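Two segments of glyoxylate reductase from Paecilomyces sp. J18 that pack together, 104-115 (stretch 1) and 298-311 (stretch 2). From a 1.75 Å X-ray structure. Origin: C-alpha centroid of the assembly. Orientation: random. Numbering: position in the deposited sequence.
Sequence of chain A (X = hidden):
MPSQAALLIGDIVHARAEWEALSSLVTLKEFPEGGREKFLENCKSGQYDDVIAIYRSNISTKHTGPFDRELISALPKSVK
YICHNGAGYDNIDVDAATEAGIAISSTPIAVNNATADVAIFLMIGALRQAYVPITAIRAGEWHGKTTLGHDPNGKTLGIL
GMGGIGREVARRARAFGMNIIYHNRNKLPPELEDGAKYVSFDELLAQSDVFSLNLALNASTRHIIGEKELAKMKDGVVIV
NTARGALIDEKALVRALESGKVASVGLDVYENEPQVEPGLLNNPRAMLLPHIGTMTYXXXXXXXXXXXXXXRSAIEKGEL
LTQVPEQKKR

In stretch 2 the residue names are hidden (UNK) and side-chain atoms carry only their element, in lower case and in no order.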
# COMPACT_ATOMS: atom_id res chain seq x y z
N ILE A 104 -11.32 13.42 -4.44
CA ILE A 104 -10.24 12.48 -4.70
C ILE A 104 -10.80 11.06 -4.76
O ILE A 104 -11.62 10.68 -3.93
CB ILE A 104 -9.25 12.48 -3.51
CG1 ILE A 104 -8.82 13.91 -3.18
CG2 ILE A 104 -8.06 11.58 -3.78
CD1 ILE A 104 -7.75 14.46 -4.09
N SER A 105 -10.36 10.29 -5.76
CA SER A 105 -10.63 8.86 -5.79
C SER A 105 -9.35 8.06 -5.69
O SER A 105 -8.26 8.57 -5.99
CB SER A 105 -11.44 8.50 -7.06
OG SER A 105 -10.66 8.65 -8.21
N SER A 106 -9.42 6.81 -5.22
CA SER A 106 -8.24 5.95 -5.15
C SER A 106 -8.65 4.66 -5.81
O SER A 106 -9.70 4.62 -6.47
CB SER A 106 -7.84 5.66 -3.68
OG SER A 106 -9.01 5.28 -2.99
N THR A 107 -7.84 3.61 -5.63
CA THR A 107 -8.15 2.30 -6.21
C THR A 107 -8.19 1.20 -5.15
O THR A 107 -7.24 0.42 -5.06
CB THR A 107 -7.14 1.89 -7.27
OG1 THR A 107 -5.82 1.80 -6.70
CG2 THR A 107 -7.13 2.91 -8.42
N PRO A 108 -9.36 1.08 -4.48
CA PRO A 108 -9.69 0.07 -3.44
C PRO A 108 -10.45 -1.17 -3.96
O PRO A 108 -11.35 -1.04 -4.71
CB PRO A 108 -10.67 0.83 -2.56
CG PRO A 108 -11.44 1.62 -3.56
CD PRO A 108 -10.34 2.18 -4.45
N ILE A 109 -10.00 -2.37 -3.64
CA ILE A 109 -10.56 -3.57 -4.26
C ILE A 109 -10.03 -4.02 -5.62
O ILE A 109 -10.45 -5.04 -6.06
CB ILE A 109 -12.05 -3.51 -4.56
CG1 ILE A 109 -12.86 -2.84 -3.46
CG2 ILE A 109 -12.55 -4.93 -4.81
CD1 ILE A 109 -14.37 -3.04 -3.67
N ALA A 110 -9.04 -3.38 -6.18
CA ALA A 110 -8.25 -3.84 -7.26
C ALA A 110 -6.92 -4.40 -6.75
O ALA A 110 -6.39 -5.26 -7.34
CB ALA A 110 -8.03 -2.77 -8.25
N VAL A 111 -6.43 -3.85 -5.65
CA VAL A 111 -5.13 -4.30 -5.12
C VAL A 111 -5.22 -5.55 -4.27
O VAL A 111 -4.19 -6.14 -3.93
CB VAL A 111 -4.45 -3.19 -4.27
CG1 VAL A 111 -4.30 -1.89 -5.04
CG2 VAL A 111 -5.24 -2.96 -3.00
N ASN A 112 -6.44 -6.00 -3.93
CA ASN A 112 -6.58 -6.96 -2.83
C ASN A 112 -5.95 -8.33 -3.10
O ASN A 112 -5.23 -8.86 -2.24
CB ASN A 112 -8.07 -7.20 -2.50
CG ASN A 112 -8.74 -6.00 -1.84
OD1 ASN A 112 -8.10 -4.98 -1.58
ND2 ASN A 112 -10.06 -6.12 -1.56
N ASN A 113 -6.22 -8.91 -4.27
CA ASN A 113 -5.71 -10.25 -4.54
C ASN A 113 -4.20 -10.25 -4.61
O ASN A 113 -3.57 -11.06 -3.92
CB ASN A 113 -6.27 -10.81 -5.83
CG ASN A 113 -7.69 -11.35 -5.66
OD1 ASN A 113 -8.02 -11.91 -4.62
ND2 ASN A 113 -8.53 -11.18 -6.68
N ALA A 114 -3.62 -9.36 -5.41
CA ALA A 114 -2.16 -9.40 -5.60
C ALA A 114 -1.40 -9.18 -4.31
O ALA A 114 -0.41 -9.89 -4.03
CB ALA A 114 -1.75 -8.35 -6.62
N THR A 115 -1.82 -8.18 -3.53
CA THR A 115 -1.15 -7.86 -2.28
C THR A 115 -1.22 -9.04 -1.33
O THR A 115 -0.23 -9.37 -0.71
CB THR A 115 -1.79 -6.69 -1.59
OG1 THR A 115 -1.71 -5.54 -2.47
CG2 THR A 115 -1.03 -6.36 -0.31
N UNK A 298 -2.08 -8.08 -14.54
CA UNK A 298 -3.52 -8.02 -14.42
C UNK A 298 -3.94 -6.99 -13.38
O UNK A 298 -4.88 -6.23 -13.62
o UNK A 298 -1.60 -10.80 -14.20
c UNK A 298 -4.05 -9.40 -14.05
o UNK A 298 -2.34 -12.24 -15.69
c UNK A 298 -2.48 -11.20 -14.99
c UNK A 298 -3.79 -10.42 -15.15
N UNK A 299 -3.29 -7.01 -12.22
CA UNK A 299 -3.54 -6.00 -11.19
C UNK A 299 -3.20 -4.54 -11.62
O UNK A 299 -4.02 -3.64 -11.43
o UNK A 299 -3.46 -7.59 -9.42
c UNK A 299 -3.05 -5.24 -8.86
c UNK A 299 -2.87 -6.37 -9.90
N UNK A 300 -2.02 -4.31 -12.16
CA UNK A 300 -1.70 -2.96 -12.64
C UNK A 300 -2.68 -2.45 -13.66
O UNK A 300 -3.02 -1.28 -13.62
c UNK A 300 -0.26 -2.85 -13.19
c UNK A 300 0.78 -2.82 -12.07
n UNK A 300 3.10 -2.28 -11.69
c UNK A 300 2.18 -2.53 -12.59
o UNK A 300 2.41 -2.50 -13.81
N UNK A 301 -3.15 -3.31 -14.59
CA UNK A 301 -4.05 -2.79 -15.62
C UNK A 301 -5.41 -2.56 -14.98
O UNK A 301 -6.07 -1.57 -15.27
c UNK A 301 -5.01 -3.86 -19.20
n UNK A 301 -5.71 -3.76 -21.55
c UNK A 301 -4.21 -3.75 -16.79
c UNK A 301 -5.97 -3.22 -20.21
c UNK A 301 -5.16 -3.16 -17.86
N UNK A 302 -5.79 -3.43 -14.05
CA UNK A 302 -7.10 -3.22 -13.40
C UNK A 302 -7.08 -1.91 -12.60
O UNK A 302 -8.08 -1.18 -12.57
o UNK A 302 -9.91 -4.66 -13.81
o UNK A 302 -11.11 -3.91 -12.12
c UNK A 302 -10.01 -4.26 -12.61
c UNK A 302 -7.44 -4.35 -12.45
c UNK A 302 -8.77 -4.17 -11.71
N UNK A 303 -5.95 -1.60 -11.99
CA UNK A 303 -5.83 -0.35 -11.21
C UNK A 303 -5.93 0.87 -12.15
O UNK A 303 -6.72 1.78 -11.89
c UNK A 303 -4.51 -1.34 -9.15
s UNK A 303 -2.81 -1.48 -8.66
c UNK A 303 -2.67 0.00 -7.66
c UNK A 303 -4.55 -0.34 -10.39
N UNK A 304 -5.13 0.91 -13.21
CA UNK A 304 -5.29 1.97 -14.23
C UNK A 304 -6.72 2.15 -14.75
O UNK A 304 -7.17 3.30 -14.90
o UNK A 304 -2.12 1.37 -17.09
c UNK A 304 -4.30 1.78 -15.36
o UNK A 304 -0.72 2.39 -15.76
c UNK A 304 -1.85 1.93 -16.01
c UNK A 304 -2.89 2.03 -14.91
N UNK A 305 -7.40 1.05 -15.10
CA UNK A 305 -8.75 1.13 -15.65
C UNK A 305 -9.72 1.74 -14.64
O UNK A 305 -10.62 2.51 -15.02
c UNK A 305 -9.24 -0.23 -16.14
c UNK A 305 -8.52 -0.78 -17.37
c UNK A 305 -9.02 -2.18 -17.69
c UNK A 305 -8.71 0.13 -18.56
N UNK A 306 -9.55 1.39 -13.36
CA UNK A 306 -10.38 1.96 -12.29
C UNK A 306 -10.19 3.46 -12.17
O UNK A 306 -11.15 4.20 -12.03
c UNK A 306 -10.10 1.26 -10.94
c UNK A 306 -12.47 1.63 -10.03
c UNK A 306 -10.96 1.71 -9.74
c UNK A 306 -10.57 0.85 -8.57
N UNK A 307 -8.95 3.94 -12.25
CA UNK A 307 -8.71 5.37 -12.22
C UNK A 307 -9.35 6.06 -13.42
O UNK A 307 -9.96 7.13 -13.30
c UNK A 307 -6.95 7.19 -12.00
c UNK A 307 -6.52 4.90 -11.06
c UNK A 307 -7.19 5.68 -12.20
N UNK A 308 -9.25 5.43 -14.60
CA UNK A 308 -9.72 6.07 -15.81
C UNK A 308 -11.25 6.07 -15.82
O UNK A 308 -11.86 6.98 -16.36
c UNK A 308 -7.38 7.22 -17.63
c UNK A 308 -6.91 4.81 -18.18
c UNK A 308 -9.11 5.43 -17.06
c UNK A 308 -7.61 5.76 -17.20
N UNK A 309 -11.85 5.04 -15.22
CA UNK A 309 -13.31 5.01 -15.09
C UNK A 309 -13.83 6.06 -14.11
O UNK A 309 -14.90 6.64 -14.34
c UNK A 309 -13.78 2.67 -15.93
c UNK A 309 -13.79 3.59 -14.73
o UNK A 309 -14.01 3.11 -17.04
n UNK A 309 -13.48 1.39 -15.72
N UNK A 310 -13.10 6.27 -13.02
CA UNK A 310 -13.38 7.40 -12.13
C UNK A 310 -13.30 8.73 -12.88
O UNK A 310 -14.19 9.54 -12.77
n UNK A 310 -12.31 5.42 -9.62
o UNK A 310 -13.76 7.06 -9.04
c UNK A 310 -12.88 6.62 -9.80
c UNK A 310 -12.40 7.44 -10.97
N UNK A 311 -12.22 8.94 -13.64
CA UNK A 311 -12.11 10.14 -14.46
C UNK A 311 -13.27 10.37 -15.41
O UNK A 311 -13.80 11.47 -15.54
c UNK A 311 -8.32 9.97 -15.16
c UNK A 311 -9.60 11.93 -14.23
c UNK A 311 -10.82 10.10 -15.27
c UNK A 311 -9.60 10.44 -14.46
O HOH W 1 -5.34 -7.78 -7.27

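Stretch 2 is one continuous helix, and stretch 1 runs along it as the end of a strand, a loop and the start of a helix.

Position 298 carries three carbons in a chain, the third bearing two oxygens. It does not reach stretch 1. This is Glu298.

Position 299 has a CB bearing one oxygen and one carbon. The oxygen lies 3.4 Å from CB of Ala114, and the carbon lies 3.7 Å from O of Ala110. A beta-branched pair of this kind, one oxygen and one methyl, is Thr299. Its OG1 is 2.9 Å from the O of water 1.

Position 300 has three carbons, the last carrying one oxygen and one nitrogen. Its CB points away from stretch 1. The terminal amide makes it Gln300.

Position 301 is four carbons in a row ending in nitrogen, fully extended with every chi in t. It is out of reach of stretch 1 and is Lys301.

Position 302 again has three carbons, the third with two oxygens. Its second carbon sits 3.8 Å from CB of Ala110. This is Glu302, and that carbon is CG.

Position 303 is unbranched: two carbons, a sulfur, then one carbon. Its terminal carbon lies 3.6 Å from CG1 of Val111 and 3.8 Å from OG1 of Thr107, and the carbon before the sulfur lies 3.9 Å from CB of Ala110. The sulfur in an unbranched chain identifies Met303.

Position 304 has three carbons and two terminal oxygens. Its CB points away from stretch 1. It is Glu304, with both oxygens hydrogen-bonded elsewhere in the structure.

Position 305 has four carbons, forked at the second, and no contact with stretch 1. It is Leu305.

Position 306 has the same four-carbon fork, but its CB points toward stretch 1. One end of the fork lies 3.7 Å from CA of Thr107. This is Leu306; the atom is CD2, which also lies 4.3 Å from CD of Pro108.

Position 307 has three carbons, with two on CB. One of them is 3.4 Å from CG2 of Thr107, a tight methyl contact. This is Val307.

Position 308 has four carbons forked at the second, out of reach: Leu308.

Position 309 has two carbons, the second with one oxygen and one nitrogen. It is exposed, makes no contact and is Asn309.

Position 310 has the same short amide, but buried. Its oxygen is 3.4 Å from CB of Ser105. It is Asn310, and its ND2 donates to O of Leu306 at 2.9 Å.

Position 311 has four carbons forked at the second. It does not contact stretch 1. It is Leu311.

The contact works by packing: no direct hydrogen bond crosses it. Contacting positions 299, 302, 303, 306, 307 and 310 recur every three or four residues, forming one helix face. Thr107 and Ala110 lie against its middle. At one end, water 1 donates to O of Ala110 at 2.7 Å and accepts from N of Ala114 at 3.0 Å, linking both to Thr299.

Stretch 2, residues 298-311: ETQKEMELLVLNNL
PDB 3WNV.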